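Long-range contact in putative NAD(P)H:FMN oxidoreductase (Porphyromonas gingivalis W83, PDB 3GE5), which binds flavin mononucleotide and probably uses it to pass electrons from NAD(P)H to a substrate: residues L140-V145 with S167-G172. Residues are numbered along the deposited sequence; the frame is centred on the assembly and turned at random.
With FMN (flavin mononucleotide), chain C.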
# COMPACT_ATOMS: atom_id res chain seq x y z
N LEU A 140 -17.01 5.46 4.78
CA LEU A 140 -17.17 4.10 5.23
C LEU A 140 -16.06 3.73 6.20
O LEU A 140 -15.00 4.32 6.19
CB LEU A 140 -17.14 3.13 4.04
CG LEU A 140 -18.32 3.33 3.04
CD1 LEU A 140 -18.05 2.69 1.65
CD2 LEU A 140 -19.61 2.84 3.67
N GLY A 141 -16.32 2.71 7.01
CA GLY A 141 -15.32 2.13 7.90
C GLY A 141 -14.83 0.81 7.32
O GLY A 141 -15.58 0.12 6.63
N CYS A 142 -13.60 0.46 7.61
CA CYS A 142 -13.11 -0.80 7.18
C CYS A 142 -11.97 -1.29 8.06
O CYS A 142 -11.40 -0.53 8.84
CB CYS A 142 -12.73 -0.73 5.69
SG CYS A 142 -11.43 0.39 5.30
N THR A 143 -11.68 -2.59 7.93
CA THR A 143 -10.47 -3.20 8.47
C THR A 143 -9.84 -4.10 7.44
O THR A 143 -10.53 -4.86 6.76
CB THR A 143 -10.77 -3.99 9.81
OG1 THR A 143 -11.25 -3.09 10.79
CG2 THR A 143 -9.53 -4.70 10.34
N TRP A 144 -8.54 -3.96 7.28
CA TRP A 144 -7.72 -4.86 6.48
C TRP A 144 -7.54 -6.14 7.24
O TRP A 144 -7.14 -6.10 8.41
CB TRP A 144 -6.38 -4.20 6.28
CG TRP A 144 -5.41 -4.83 5.31
CD1 TRP A 144 -5.07 -6.16 5.17
CD2 TRP A 144 -4.60 -4.11 4.40
NE1 TRP A 144 -4.10 -6.29 4.19
CE2 TRP A 144 -3.79 -5.05 3.71
CE3 TRP A 144 -4.48 -2.75 4.07
CZ2 TRP A 144 -2.90 -4.68 2.70
CZ3 TRP A 144 -3.55 -2.38 3.06
CH2 TRP A 144 -2.80 -3.36 2.40
N VAL A 145 -7.82 -7.27 6.60
CA VAL A 145 -7.78 -8.62 7.25
C VAL A 145 -6.79 -9.56 6.53
O VAL A 145 -6.90 -9.82 5.33
CB VAL A 145 -9.18 -9.30 7.30
CG1 VAL A 145 -9.07 -10.65 7.98
CG2 VAL A 145 -10.19 -8.35 8.03
N SER A 167 -5.24 -10.79 1.15
CA SER A 167 -5.85 -9.85 2.10
C SER A 167 -7.33 -9.72 1.78
O SER A 167 -7.74 -9.91 0.62
CB SER A 167 -5.21 -8.49 1.96
OG SER A 167 -3.82 -8.52 2.26
N ILE A 168 -8.11 -9.37 2.81
CA ILE A 168 -9.54 -9.07 2.64
C ILE A 168 -9.87 -7.72 3.23
O ILE A 168 -9.47 -7.43 4.37
CB ILE A 168 -10.41 -10.13 3.36
CG1 ILE A 168 -10.14 -11.55 2.84
CG2 ILE A 168 -11.92 -9.76 3.26
CD1 ILE A 168 -10.80 -12.68 3.62
N LEU A 169 -10.54 -6.86 2.48
CA LEU A 169 -10.99 -5.58 3.03
C LEU A 169 -12.40 -5.80 3.50
O LEU A 169 -13.27 -6.07 2.70
CB LEU A 169 -10.93 -4.45 1.99
CG LEU A 169 -11.16 -3.03 2.55
CD1 LEU A 169 -10.04 -2.69 3.56
CD2 LEU A 169 -11.26 -1.95 1.42
N ALA A 170 -12.60 -5.72 4.82
CA ALA A 170 -13.92 -5.83 5.43
C ALA A 170 -14.46 -4.41 5.66
O ALA A 170 -13.79 -3.60 6.27
CB ALA A 170 -13.87 -6.57 6.75
N LEU A 171 -15.63 -4.11 5.09
CA LEU A 171 -16.11 -2.72 5.04
C LEU A 171 -17.63 -2.58 5.18
O LEU A 171 -18.37 -3.50 4.92
CB LEU A 171 -15.63 -2.01 3.75
CG LEU A 171 -16.24 -2.51 2.44
CD1 LEU A 171 -17.33 -1.58 1.95
CD2 LEU A 171 -15.12 -2.67 1.39
N GLY A 172 -18.03 -1.37 5.56
CA GLY A 172 -19.42 -1.02 5.72
C GLY A 172 -19.52 0.34 6.40
O GLY A 172 -18.51 1.04 6.59
N1 FMN C . -7.19 -6.32 12.30
C2 FMN C . -7.94 -7.42 12.62
O2 FMN C . -8.80 -7.34 13.51
N3 FMN C . -7.75 -8.64 11.99
C4 FMN C . -6.79 -8.82 11.01
O4 FMN C . -6.60 -9.95 10.46
C4A FMN C . -6.02 -7.70 10.67
N5 FMN C . -5.03 -7.86 9.73
C5A FMN C . -4.35 -6.76 9.28
C6 FMN C . -3.44 -6.93 8.24
C7 FMN C . -2.77 -5.82 7.75
C7M FMN C . -1.76 -5.96 6.65
C8 FMN C . -3.03 -4.55 8.27
C8M FMN C . -2.33 -3.34 7.74
C9 FMN C . -3.90 -4.40 9.32
C9A FMN C . -4.59 -5.48 9.84
N10 FMN C . -5.51 -5.35 10.91
C10 FMN C . -6.23 -6.45 11.30
C1' FMN C . -5.90 -3.99 11.43
C2' FMN C . -4.78 -3.52 12.36
O2' FMN C . -4.98 -4.10 13.64
C3' FMN C . -4.71 -1.99 12.45
O3' FMN C . -4.55 -1.44 11.14
C4' FMN C . -3.61 -1.49 13.40
O4' FMN C . -3.82 -1.89 14.76
C5' FMN C . -3.47 0.04 13.39
O5' FMN C . -4.69 0.61 13.81
P FMN C . -5.41 1.70 12.93
O1P FMN C . -5.74 0.99 11.63
O2P FMN C . -4.48 2.88 12.71
O3P FMN C . -6.70 2.00 13.65
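The FMN pocket of this nitroreductase-family protein rests partly on an antiparallel strand pair, 141-145 against 167-172, which illustrates how a sheet can carry a flavin at its edge. G141 and G172, T143 and A170, and V145 and I168 form the hydrogen-bonded pairs, each closed by two backbone bonds; V145 N reaches I168 O at 2.8 Å. In the non-hydrogen-bonded pair of C142 with L171, the strands draw close enough for C142 CB to meet L171 CB at 3.7 Å. On the same face C142 SG lies 3.8 Å from L169 CD1. W144 links sheet and cofactor. With CG anti to the backbone N (chi1 -171°), the indole turns its N-H edge to S167; S167 OG sits at the ring edge, near the ring plane, and W144 NE1 gives it a weak, bent hydrogen bond (3.0 Å, 140° at the hydrogen). One ring face receives the flavin methyl C7M, 3.4 Å above the plane and offset toward the rim. The backbone also touches the flavin, W144 O lying 3.0 Å from FMN C9A, and T143 CG2 comes within 3.5 Å of FMN N1. T143 OG1 is hydrogen-bonded to V40 O. Helix 120-137 covers the face bearing C142 and W144, I126 of the second subunit packs on W144, and strand 100-107 pairs with the other edge of strand 163-172.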